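Local structure of protein synthesis inhibitor I (Hordeum vulgare, 4FBC) at residues Q22-S25 against A26-A29; K159-Q162 against A163-V167; A219-L222 against K223-V226; P239-M243 against G244-A248. The protein belongs to the ribosome-inactivating protein family of plants, inhibits protein synthesis, and holds adenosine monophosphate in a pocket of its mixed helix-and-sheet fold. The protein carries 3 engineered substitutions. All coordinates share one frame; numbering follows the deposited sequence.

Contact 1. Residues Q22-S25 against A26-A29; sequences QASS and ADYA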
ATOM      1  N   GLN A  22       5.641 -11.113  14.777  1.00 25.62           N
ATOM      2  CA  GLN A  22       6.875 -11.596  15.396  1.00 26.78           C
ATOM      3  C   GLN A  22       7.714 -12.448  14.435  1.00 27.63           C
ATOM      4  O   GLN A  22       8.780 -12.954  14.810  1.00 23.80           O
ATOM      5  CB  GLN A  22       6.582 -12.357  16.702  1.00 25.60           C
ATOM      6  CG  GLN A  22       6.024 -11.481  17.840  1.00 30.79           C
ATOM      7  CD  GLN A  22       6.991 -10.381  18.303  1.00 38.08           C
ATOM      8  OE1 GLN A  22       8.203 -10.602  18.441  1.00 35.37           O
ATOM      9  NE2 GLN A  22       6.451  -9.189  18.551  1.00 35.81           N
ATOM     10  N   ALA A  23       7.246 -12.592  13.193  1.00 20.78           N
ATOM     11  CA  ALA A  23       7.920 -13.456  12.211  1.00 22.25           C
ATOM     12  C   ALA A  23       9.206 -12.840  11.652  1.00 18.93           C
ATOM     13  O   ALA A  23       9.512 -11.672  11.898  1.00 23.02           O
ATOM     14  CB  ALA A  23       6.973 -13.841  11.081  1.00 24.29           C
ATOM     15  N   SER A  24       9.966 -13.641  10.906  1.00 21.72           N
ATOM     16  CA  SER A  24      11.281 -13.223  10.425  1.00 21.77           C
ATOM     17  C   SER A  24      11.198 -12.182   9.322  1.00 19.97           C
ATOM     18  O   SER A  24      10.149 -12.012   8.685  1.00 17.66           O
ATOM     19  CB  SER A  24      12.071 -14.418   9.888  1.00 19.09           C
ATOM     20  OG  SER A  24      11.484 -14.904   8.687  1.00 18.96           O
ATOM     21  N   SER A  25      12.323 -11.512   9.093  1.00 18.22           N
ATOM     22  CA  SER A  25      12.475 -10.554   8.002  1.00 17.73           C
ATOM     23  C   SER A  25      12.216 -11.226   6.661  1.00 19.54           C
ATOM     24  O   SER A  25      11.604 -10.634   5.768  1.00 20.61           O
ATOM     25  CB  SER A  25      13.886  -9.959   8.022  1.00 22.83           C
ATOM     26  OG  SER A  25      14.049  -8.994   7.004  1.00 27.15           O
ATOM     27  N   ALA A  26      12.679 -12.464   6.511  1.00 16.96           N
ATOM     28  CA  ALA A  26      12.452 -13.201   5.281  1.00 18.11           C
ATOM     29  C   ALA A  26      10.962 -13.426   5.040  1.00 16.33           C
ATOM     30  O   ALA A  26      10.489 -13.317   3.913  1.00 18.30           O
ATOM     31  CB  ALA A  26      13.185 -14.533   5.312  1.00 22.05           C
ATOM     32  N   ASP A  27      10.237 -13.772   6.099  1.00 17.95           N
ATOM     33  CA  ASP A  27       8.800 -13.989   5.990  1.00 16.47           C
ATOM     34  C   ASP A  27       8.058 -12.687   5.676  1.00 16.79           C
ATOM     35  O   ASP A  27       7.044 -12.700   4.972  1.00 17.10           O
ATOM     36  CB  ASP A  27       8.240 -14.622   7.272  1.00 21.85           C
ATOM     37  CG  ASP A  27       8.687 -16.066   7.460  1.00 22.14           C
ATOM     38  OD1 ASP A  27       9.390 -16.593   6.575  1.00 20.25           O
ATOM     39  OD2 ASP A  27       8.323 -16.666   8.494  1.00 22.11           O
ATOM     40  N   TYR A  28       8.563 -11.574   6.193  1.00 15.01           N
ATOM     41  CA  TYR A  28       7.973 -10.279   5.853  1.00 16.88           C
ATOM     42  C   TYR A  28       8.141  -9.986   4.363  1.00 16.75           C
ATOM     43  O   TYR A  28       7.195  -9.588   3.686  1.00 13.66           O
ATOM     44  CB  TYR A  28       8.574  -9.159   6.709  1.00 13.56           C
ATOM     45  CG  TYR A  28       8.154  -7.774   6.259  1.00 15.53           C
ATOM     46  CD1 TYR A  28       6.933  -7.229   6.651  1.00 16.36           C
ATOM     47  CD2 TYR A  28       8.976  -7.017   5.442  1.00 14.91           C
ATOM     48  CE1 TYR A  28       6.552  -5.946   6.246  1.00 14.47           C
ATOM     49  CE2 TYR A  28       8.609  -5.743   5.034  1.00 15.63           C
ATOM     50  CZ  TYR A  28       7.393  -5.223   5.429  1.00 16.63           C
ATOM     51  OH  TYR A  28       7.045  -3.956   5.013  1.00 15.38           O
ATOM     52  N   ALA A  29       9.345 -10.206   3.844  1.00 14.24           N
ATOM     53  CA  ALA A  29       9.613  -9.993   2.423  1.00 16.12           C
ATOM     54  C   ALA A  29       8.717 -10.879   1.565  1.00 15.77           C
ATOM     55  O   ALA A  29       8.191 -10.443   0.541  1.00 15.13           O
ATOM     56  CB  ALA A  29      11.085 -10.256   2.112  1.00 17.35           C
TER
HETATM   57  O   HOH W   1       9.659 -16.465  11.010  1.00 25.16           O
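S24 and D27 meet where the loop after strand 16-20 turns into helix 25-39, and they illustrate how a side-chain hydroxyl can cap the first turn of a helix. S24 OG accepts the backbone N-H of D27 at 3.1 Å, with an N-H...O angle of 158°. With chi1 at 69°, OG sits between the backbone N and the carbonyl carbon of S24, which brings OG within reach of the D27 N-H. The hydroxyl also lies against the carboxylate carbon, OG to D27 CG being 3.3 Å. S24 is thus the N-cap. In a capping box the third helical residue would return the favour by accepting the N-H of the cap directly; here a water does it instead, taking the bond from S24 N at 2.8 Å and giving one to D27 OD2 at 2.9 Å. This bridge belongs to the solvent side, where D27 is exposed and A23 touches it only lightly, A23 CB standing 4.1 Å from D27 OD2. A26 and A29 are exposed as well. The other face of the turn is packed far more closely. Y28 is buried; its CB rests 3.5 Å from S25 O, and with CG anti to the Y28 backbone N (chi1 171°), the ring leaves the turn to lie against V187 and A188 of helix 181-190 and L191 beyond. Its OH bonds M173 O, while S25 OG bonds A188 O. Between the two faces the regular helix begins, with Y28 N bonded to S24 O and A29 N to S25 O at 3.0 Å.

Contact 2. Residues K159-Q162 against A163-V167; sequences KQQQ and AREAV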
ATOM      1  N   LYS A 159      -6.643   9.357  22.430  1.00 31.89           N
ATOM      2  CA  LYS A 159      -6.935   8.095  21.753  1.00 33.79           C
ATOM      3  C   LYS A 159      -6.917   8.258  20.231  1.00 33.40           C
ATOM      4  O   LYS A 159      -6.405   7.396  19.510  1.00 31.43           O
ATOM      5  CB  LYS A 159      -8.277   7.521  22.215  1.00 33.50           C
ATOM      6  CG  LYS A 159      -8.282   7.038  23.662  1.00 42.58           C
ATOM      7  CD  LYS A 159      -9.459   6.094  23.928  1.00 46.33           C
ATOM      8  CE  LYS A 159      -9.578   5.724  25.409  1.00 54.03           C
ATOM      9  NZ  LYS A 159     -10.520   6.618  26.145  1.00 47.97           N
ATOM     10  N   GLN A 160      -7.481   9.365  19.750  1.00 30.04           N
ATOM     11  CA  GLN A 160      -7.475   9.663  18.318  1.00 31.14           C
ATOM     12  C   GLN A 160      -6.054   9.852  17.819  1.00 30.15           C
ATOM     13  O   GLN A 160      -5.706   9.387  16.733  1.00 28.54           O
ATOM     14  CB  GLN A 160      -8.301  10.918  18.013  1.00 32.82           C
ATOM     15  CG  GLN A 160      -9.798  10.735  18.171  1.00 33.71           C
ATOM     16  CD  GLN A 160     -10.397   9.852  17.092  1.00 26.85           C
ATOM     17  OE1 GLN A 160     -10.805   8.721  17.356  1.00 32.45           O
ATOM     18  NE2 GLN A 160     -10.463  10.370  15.875  1.00 30.75           N
ATOM     19  N   GLN A 161      -5.234  10.542  18.606  1.00 29.42           N
ATOM     20  CA  GLN A 161      -3.837  10.732  18.236  1.00 30.56           C
ATOM     21  C   GLN A 161      -3.117   9.385  18.153  1.00 26.97           C
ATOM     22  O   GLN A 161      -2.380   9.132  17.199  1.00 27.97           O
ATOM     23  CB  GLN A 161      -3.127  11.680  19.201  1.00 31.31           C
ATOM     24  CG  GLN A 161      -1.765  12.139  18.709  1.00 31.06           C
ATOM     25  CD  GLN A 161      -1.756  12.447  17.215  1.00 38.84           C
ATOM     26  OE1 GLN A 161      -2.612  13.180  16.704  1.00 42.74           O
ATOM     27  NE2 GLN A 161      -0.788  11.876  16.504  1.00 40.39           N
ATOM     28  N   GLN A 162      -3.347   8.522  19.141  1.00 26.18           N
ATOM     29  CA  GLN A 162      -2.834   7.151  19.091  1.00 29.08           C
ATOM     30  C   GLN A 162      -3.303   6.420  17.833  1.00 26.26           C
ATOM     31  O   GLN A 162      -2.511   5.757  17.156  1.00 27.45           O
ATOM     32  CB  GLN A 162      -3.261   6.349  20.327  1.00 28.08           C
ATOM     33  CG  GLN A 162      -3.014   4.843  20.164  1.00 34.89           C
ATOM     34  CD  GLN A 162      -3.419   4.018  21.374  1.00 35.66           C
ATOM     35  OE1 GLN A 162      -2.573   3.624  22.177  1.00 42.62           O
ATOM     36  NE2 GLN A 162      -4.713   3.731  21.496  1.00 37.41           N
ATOM     37  N   ALA A 163      -4.589   6.544  17.518  1.00 27.33           N
ATOM     38  CA  ALA A 163      -5.145   5.862  16.352  1.00 23.03           C
ATOM     39  C   ALA A 163      -4.557   6.394  15.043  1.00 22.04           C
ATOM     40  O   ALA A 163      -4.293   5.615  14.129  1.00 21.30           O
ATOM     41  CB  ALA A 163      -6.667   5.966  16.338  1.00 24.78           C
ATOM     42  N   ARG A 164      -4.368   7.712  14.945  1.00 21.14           N
ATOM     43  CA  ARG A 164      -3.727   8.301  13.759  1.00 20.99           C
ATOM     44  C   ARG A 164      -2.329   7.726  13.520  1.00 23.30           C
ATOM     45  O   ARG A 164      -1.985   7.323  12.402  1.00 20.54           O
ATOM     46  CB  ARG A 164      -3.614   9.826  13.883  1.00 23.92           C
ATOM     47  CG  ARG A 164      -4.879  10.614  13.538  1.00 23.38           C
ATOM     48  CD  ARG A 164      -4.606  12.109  13.660  1.00 27.13           C
ATOM     49  NE  ARG A 164      -5.637  12.938  13.035  1.00 32.56           N
ATOM     50  CZ  ARG A 164      -6.668  13.460  13.691  1.00 34.69           C
ATOM     51  NH1 ARG A 164      -6.802  13.237  14.991  1.00 38.33           N
ATOM     52  NH2 ARG A 164      -7.565  14.208  13.049  1.00 34.37           N
ATOM     53  N   GLU A 165      -1.525   7.697  14.576  1.00 22.70           N
ATOM     54  CA  GLU A 165      -0.156   7.213  14.469  1.00 23.18           C
ATOM     55  C   GLU A 165      -0.141   5.731  14.106  1.00 23.29           C
ATOM     56  O   GLU A 165       0.706   5.283  13.330  1.00 21.65           O
ATOM     57  CB  GLU A 165       0.592   7.476  15.780  1.00 25.13           C
ATOM     58  CG  GLU A 165       0.646   8.958  16.138  1.00 30.24           C
ATOM     59  CD  GLU A 165       1.233   9.234  17.517  1.00 39.64           C
ATOM     60  OE1 GLU A 165       1.434   8.273  18.295  1.00 40.00           O
ATOM     61  OE2 GLU A 165       1.490  10.421  17.822  1.00 41.98           O
ATOM     62  N   ALA A 166      -1.093   4.980  14.654  1.00 20.30           N
ATOM     63  CA  ALA A 166      -1.214   3.557  14.342  1.00 24.07           C
ATOM     64  C   ALA A 166      -1.538   3.320  12.863  1.00 22.93           C
ATOM     65  O   ALA A 166      -0.903   2.496  12.206  1.00 19.75           O
ATOM     66  CB  ALA A 166      -2.253   2.902  15.217  1.00 20.85           C
ATOM     67  N   VAL A 167      -2.543   4.023  12.342  1.00 19.10           N
ATOM     68  CA  VAL A 167      -2.833   3.954  10.910  1.00 19.10           C
ATOM     69  C   VAL A 167      -1.633   4.336  10.036  1.00 16.90           C
ATOM     70  O   VAL A 167      -1.347   3.666   9.037  1.00 19.74           O
ATOM     71  CB  VAL A 167      -4.061   4.821  10.546  1.00 17.94           C
ATOM     72  CG1 VAL A 167      -4.212   4.932   9.020  1.00 21.30           C
ATOM     73  CG2 VAL A 167      -5.298   4.222  11.165  1.00 19.49           C
TER
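Q161 and E165, one helical turn apart, form a side-chain hydrogen bond on helix 157-179, a worked case of the i to i+4 pairing by which polar residues brace an alpha helix. Q161 NE2 donates an N-H to E165 OE2 at 3.0 Å, and the bond is nearly straight at 169°. The two flat groups are turned well apart: the acceptor lies close to the plane of the amide, yet the N-H comes down on OE2 from above the carboxylate plane. A bend of the glutamine at chi2 (40°) folds its amide back over the next turn, while E165 runs out extended to meet it. Two further side chains bond to other parts of the chain: Q160 to R149 and V113 O, R164 NE weakly to D121 O. Backbone bonds follow the i to i+4 spacing, with A163 N on K159 O and R164 N on Q160 O, both at 2.8 Å, and E165 N and A166 N on the carbonyls of Q161 and Q162.

Van der Waals contacts fill in between. The aliphatic part of R164 crosses Q161 at about a right angle, R164 CD lying 3.8 Å from Q161 OE1, yet the guanidinium and amide planes are almost parallel. On the less exposed faces A163 rests on F115, and A166 and V167 pack against helix 136-147. At the tip of the arginine, R164 NH1 stands 4.1 Å from Q160 CB, whereas E165 CG settles 3.2 Å from Q161 O.

Contact 3. Residues A219-L222 against K223-V226; sequences AALL and KTDV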
ATOM      1  N   ALA A 219       4.150   6.513 -13.770  1.00 15.78           N
ATOM      2  CA  ALA A 219       4.011   7.079 -15.108  1.00 20.19           C
ATOM      3  C   ALA A 219       5.362   7.274 -15.804  1.00 16.00           C
ATOM      4  O   ALA A 219       5.492   6.988 -16.987  1.00 16.72           O
ATOM      5  CB  ALA A 219       3.238   8.389 -15.054  1.00 18.84           C
ATOM      6  N   ALA A 220       6.369   7.762 -15.080  1.00 14.89           N
ATOM      7  CA  ALA A 220       7.698   7.934 -15.660  1.00 15.46           C
ATOM      8  C   ALA A 220       8.295   6.647 -16.238  1.00 15.65           C
ATOM      9  O   ALA A 220       8.936   6.662 -17.292  1.00 17.16           O
ATOM     10  CB  ALA A 220       8.654   8.562 -14.640  1.00 20.15           C
ATOM     11  N   LEU A 221       8.114   5.527 -15.543  1.00 15.26           N
ATOM     12  CA  LEU A 221       8.608   4.269 -16.081  1.00 14.08           C
ATOM     13  C   LEU A 221       7.746   3.769 -17.245  1.00 16.72           C
ATOM     14  O   LEU A 221       8.283   3.312 -18.257  1.00 16.77           O
ATOM     15  CB  LEU A 221       8.718   3.203 -14.982  1.00 14.74           C
ATOM     16  CG  LEU A 221       9.470   1.957 -15.432  1.00 15.91           C
ATOM     17  CD1 LEU A 221      10.911   2.298 -15.838  1.00 17.39           C
ATOM     18  CD2 LEU A 221       9.467   0.933 -14.307  1.00 17.64           C
ATOM     19  N   LEU A 222       6.422   3.870 -17.109  1.00 15.69           N
ATOM     20  CA  LEU A 222       5.511   3.438 -18.180  1.00 18.68           C
ATOM     21  C   LEU A 222       5.789   4.128 -19.516  1.00 17.08           C
ATOM     22  O   LEU A 222       5.649   3.524 -20.584  1.00 18.34           O
ATOM     23  CB  LEU A 222       4.051   3.663 -17.772  1.00 13.19           C
ATOM     24  CG  LEU A 222       3.534   2.717 -16.681  1.00 15.14           C
ATOM     25  CD1 LEU A 222       2.204   3.207 -16.111  1.00 17.53           C
ATOM     26  CD2 LEU A 222       3.389   1.311 -17.243  1.00 17.80           C
ATOM     27  N   LYS A 223       6.170   5.399 -19.457  1.00 18.41           N
ATOM     28  CA  LYS A 223       6.491   6.152 -20.668  1.00 20.01           C
ATOM     29  C   LYS A 223       7.642   5.539 -21.454  1.00 21.19           C
ATOM     30  O   LYS A 223       7.678   5.621 -22.686  1.00 21.87           O
ATOM     31  CB  LYS A 223       6.789   7.615 -20.322  1.00 15.86           C
ATOM     32  CG  LYS A 223       5.547   8.405 -19.959  1.00 19.08           C
ATOM     33  CD  LYS A 223       5.874   9.827 -19.566  1.00 23.51           C
ATOM     34  CE  LYS A 223       4.602  10.578 -19.194  1.00 32.49           C
ATOM     35  NZ  LYS A 223       4.881  11.998 -18.799  1.00 33.46           N
ATOM     36  N   THR A 224       8.576   4.903 -20.759  1.00 19.79           N
ATOM     37  CA  THR A 224       9.728   4.316 -21.439  1.00 19.29           C
ATOM     38  C   THR A 224       9.381   3.047 -22.227  1.00 21.16           C
ATOM     39  O   THR A 224      10.157   2.601 -23.084  1.00 20.13           O
ATOM     40  CB  THR A 224      10.907   4.044 -20.456  1.00 21.24           C
ATOM     41  OG1 THR A 224      10.542   3.004 -19.542  1.00 21.29           O
ATOM     42  CG2 THR A 224      11.274   5.313 -19.687  1.00 20.68           C
ATOM     43  N   ASP A 225       8.211   2.475 -21.950  1.00 17.75           N
ATOM     44  CA  ASP A 225       7.773   1.263 -22.647  1.00 20.10           C
ATOM     45  C   ASP A 225       7.097   1.554 -23.987  1.00 23.18           C
ATOM     46  O   ASP A 225       6.963   0.661 -24.834  1.00 23.34           O
ATOM     47  CB  ASP A 225       6.807   0.460 -21.776  1.00 19.30           C
ATOM     48  CG  ASP A 225       7.425   0.013 -20.471  1.00 20.30           C
ATOM     49  OD1 ASP A 225       8.661  -0.215 -20.429  1.00 25.12           O
ATOM     50  OD2 ASP A 225       6.657  -0.132 -19.493  1.00 21.61           O
ATOM     51  N   VAL A 226       6.660   2.797 -24.169  1.00 21.96           N
ATOM     52  CA  VAL A 226       5.955   3.184 -25.390  1.00 28.46           C
ATOM     53  C   VAL A 226       6.891   3.047 -26.586  1.00 31.16           C
ATOM     54  O   VAL A 226       7.933   3.702 -26.637  1.00 30.81           O
ATOM     55  CB  VAL A 226       5.439   4.641 -25.303  1.00 23.84           C
ATOM     56  CG1 VAL A 226       4.788   5.052 -26.616  1.00 26.28           C
ATOM     57  CG2 VAL A 226       4.451   4.799 -24.156  1.00 24.28           C
TER
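T224 turns its hydroxyl back on L221, and the two side chains lie at a slant to one another. OG1 stands between the backbone N and the carbonyl carbon (chi1 68°), which aims it at the preceding turn. There it donates to L221 O at 2.6 Å, in the carbonyl plane, while T224 N reaches the same oxygen from above that plane at 3.0 Å. Two bonds from one residue therefore grip L221 O. OG1 has a further partner in H47 NE2, and L221 CD1 lies 3.8 Å from T224 OG1. The methyl branch, CG2, is directed along the helix, 3.6 Å from A220 O. K223 takes a different course: its CG passes 3.3 Å from A219 O before the extended chain runs off, and its backbone N bonds that carbonyl. D225 places CB 3.5 Å from L222 O, and its OD2 is hydrogen-bonded to S46 OG. Its N bonds L222 O from above the carbonyl plane, at 3.1 Å. The change from i to i+4 bonding at K223 to i to i+3 bonding at T224 and D225 is a tightening common at the C-terminal end of an alpha helix, here helix 214-225, whose first residue, W214, lines the adenosine monophosphate pocket.

Contact 4. Residues P239-M243 against G244-A248; sequences PIEKM and GVRTA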
ATOM      1  N   PRO A 239      14.490  11.814 -15.252  1.00 23.21           N
ATOM      2  CA  PRO A 239      14.914  11.692 -13.849  1.00 20.29           C
ATOM      3  C   PRO A 239      13.980  12.372 -12.859  1.00 21.41           C
ATOM      4  O   PRO A 239      13.366  13.408 -13.151  1.00 24.07           O
ATOM      5  CB  PRO A 239      16.268  12.413 -13.824  1.00 23.87           C
ATOM      6  CG  PRO A 239      16.768  12.347 -15.217  1.00 26.78           C
ATOM      7  CD  PRO A 239      15.544  12.397 -16.101  1.00 25.16           C
ATOM      8  N   ILE A 240      13.879  11.782 -11.676  1.00 17.57           N
ATOM      9  CA  ILE A 240      13.157  12.408 -10.580  1.00 19.10           C
ATOM     10  C   ILE A 240      14.165  12.500  -9.435  1.00 20.25           C
ATOM     11  O   ILE A 240      14.277  11.596  -8.599  1.00 18.92           O
ATOM     12  CB  ILE A 240      11.899  11.600 -10.184  1.00 19.24           C
ATOM     13  CG1 ILE A 240      11.006  11.353 -11.404  1.00 20.78           C
ATOM     14  CG2 ILE A 240      11.105  12.321  -9.105  1.00 18.28           C
ATOM     15  CD1 ILE A 240       9.752  10.535 -11.084  1.00 20.12           C
ATOM     16  N   GLU A 241      14.916  13.596  -9.430  1.00 25.23           N
ATOM     17  CA  GLU A 241      16.064  13.748  -8.544  1.00 23.57           C
ATOM     18  C   GLU A 241      15.693  13.640  -7.070  1.00 19.50           C
ATOM     19  O   GLU A 241      16.455  13.108  -6.255  1.00 22.09           O
ATOM     20  CB  GLU A 241      16.746  15.090  -8.812  1.00 27.37           C
ATOM     21  CG  GLU A 241      18.239  15.037  -8.618  1.00 40.76           C
ATOM     22  CD  GLU A 241      18.878  13.962  -9.472  1.00 39.78           C
ATOM     23  OE1 GLU A 241      18.601  13.924 -10.696  1.00 41.74           O
ATOM     24  OE2 GLU A 241      19.646  13.147  -8.914  1.00 42.84           O
ATOM     25  N   LYS A 242      14.518  14.152  -6.734  1.00 18.72           N
ATOM     26  CA  LYS A 242      14.055  14.182  -5.357  1.00 21.36           C
ATOM     27  C   LYS A 242      13.835  12.770  -4.801  1.00 18.50           C
ATOM     28  O   LYS A 242      13.917  12.548  -3.589  1.00 19.82           O
ATOM     29  CB  LYS A 242      12.759  14.992  -5.286  1.00 25.25           C
ATOM     30  CG  LYS A 242      12.485  15.627  -3.943  1.00 34.58           C
ATOM     31  CD  LYS A 242      11.148  16.365  -3.963  1.00 38.90           C
ATOM     32  CE  LYS A 242      10.610  16.573  -2.555  1.00 40.27           C
ATOM     33  NZ  LYS A 242       9.322  17.337  -2.553  1.00 47.09           N
ATOM     34  N   MET A 243      13.538  11.827  -5.693  1.00 17.64           N
ATOM     35  CA  MET A 243      13.361  10.425  -5.312  1.00 15.67           C
ATOM     36  C   MET A 243      14.656   9.626  -5.363  1.00 17.28           C
ATOM     37  O   MET A 243      14.682   8.443  -4.983  1.00 18.38           O
ATOM     38  CB  MET A 243      12.358   9.757  -6.249  1.00 16.47           C
ATOM     39  CG  MET A 243      10.969  10.321  -6.152  1.00 14.60           C
ATOM     40  SD  MET A 243       9.911   9.386  -7.261  1.00 17.43           S
ATOM     41  CE  MET A 243       8.346  10.230  -7.030  1.00 18.82           C
ATOM     42  N   GLY A 244      15.722  10.253  -5.855  1.00 16.89           N
ATOM     43  CA  GLY A 244      16.996   9.571  -6.036  1.00 17.08           C
ATOM     44  C   GLY A 244      16.969   8.637  -7.240  1.00 17.44           C
ATOM     45  O   GLY A 244      17.818   7.754  -7.376  1.00 16.18           O
ATOM     46  N   VAL A 245      15.992   8.845  -8.117  1.00 16.84           N
ATOM     47  CA  VAL A 245      15.763   7.955  -9.248  1.00 15.88           C
ATOM     48  C   VAL A 245      16.077   8.662 -10.549  1.00 17.96           C
ATOM     49  O   VAL A 245      15.283   9.471 -11.034  1.00 19.58           O
ATOM     50  CB  VAL A 245      14.295   7.469  -9.267  1.00 13.63           C
ATOM     51  CG1 VAL A 245      14.031   6.584 -10.494  1.00 16.70           C
ATOM     52  CG2 VAL A 245      13.974   6.722  -7.994  1.00 16.35           C
ATOM     53  N   ARG A 246      17.242   8.360 -11.110  1.00 17.67           N
ATOM     54  CA  ARG A 246      17.697   9.040 -12.316  1.00 20.10           C
ATOM     55  C   ARG A 246      17.535   8.216 -13.586  1.00 20.38           C
ATOM     56  O   ARG A 246      17.522   8.768 -14.681  1.00 19.73           O
ATOM     57  CB  ARG A 246      19.161   9.436 -12.170  1.00 20.99           C
ATOM     58  CG  ARG A 246      19.385  10.505 -11.138  1.00 25.38           C
ATOM     59  CD  ARG A 246      20.799  11.007 -11.243  1.00 34.44           C
ATOM     60  NE  ARG A 246      21.122  11.927 -10.164  1.00 43.13           N
ATOM     61  CZ  ARG A 246      22.361  12.268  -9.828  1.00 48.04           C
ATOM     62  NH1 ARG A 246      23.394  11.752 -10.488  1.00 43.89           N
ATOM     63  NH2 ARG A 246      22.567  13.117  -8.829  1.00 48.49           N
ATOM     64  N   THR A 247      17.433   6.895 -13.449  1.00 19.42           N
ATOM     65  CA  THR A 247      17.354   6.029 -14.624  1.00 17.48           C
ATOM     66  C   THR A 247      16.195   5.047 -14.532  1.00 17.00           C
ATOM     67  O   THR A 247      15.639   4.825 -13.454  1.00 17.09           O
ATOM     68  CB  THR A 247      18.637   5.191 -14.811  1.00 19.98           C
ATOM     69  OG1 THR A 247      18.745   4.248 -13.733  1.00 18.83           O
ATOM     70  CG2 THR A 247      19.883   6.083 -14.857  1.00 19.38           C
ATOM     71  N   ALA A 248      15.846   4.456 -15.669  1.00 16.68           N
ATOM     72  CA  ALA A 248      14.800   3.437 -15.716  1.00 20.46           C
ATOM     73  C   ALA A 248      15.168   2.223 -14.859  1.00 16.99           C
ATOM     74  O   ALA A 248      14.312   1.669 -14.156  1.00 15.67           O
ATOM     75  CB  ALA A 248      14.534   3.009 -17.155  1.00 19.11           C
TER
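R246 comes back alongside P239 and E241, and its side chain can be followed outward as an example of an arginine laid across a tight turn. R246 CB stands 4.5 Å from P239 CB, a loose contact with the proline ring, whose CG lies nearer the R246 carbonyl oxygen. With chi1 at -68° and the chain extended as far as NE, the next atoms run past the glutamate: R246 CG is 3.5 Å and R246 CD 3.7 Å from E241 OE1. E241, bent at chi2 (56°), brings its carboxylate to the edge of the guanidinium, near its plane, where a salt bridge is modelled; the OE2 to NE approach is too short to trust, so its detail is doubtful. Beyond CZ, R246 NH2 makes only a weak bond to the same E241 OE2, whose place is uncertain. The backbone that carries these two side chains makes a G1 beta bulge: G244, with positive phi (75°), and V245 face I240 across a single antiparallel, hydrogen-bonded bridge. I240 N bonds V245 O at 2.8 Å, and V245 N returns to I240 O at 3.3 Å. That oxygen also takes M243 N, from the opposite face of its plane, while G244 N bonds E241 O to close the 3-10 turn 241-243. On the buried side V245 CG2 rests 3.9 Å from M243 CB, and both side chains pack on L217 of helix 214-225.

In the fold
The four contacts follow one another along the chain without interleaving. Contacts 3 and 4 are neighbours, their centres about 14 Å apart: L221 and A220 of helix 214-225 pack on A248 and I240, so the later part of this helix packs directly on the turn leading into helix 248-254. Contacts 2 and 3 lie on opposite sides of the chain's centre, about 37 Å between centres. Contact 1 is separate, about 25 Å from contact 2 centre to centre, but Y28 bonds M173 on helix 157-179, which carries contact 2. That helix also supplies L171 and R179 to the adenosine monophosphate pocket, and helix 214-225 supplies W214, so both sides of the molecule connect to the site.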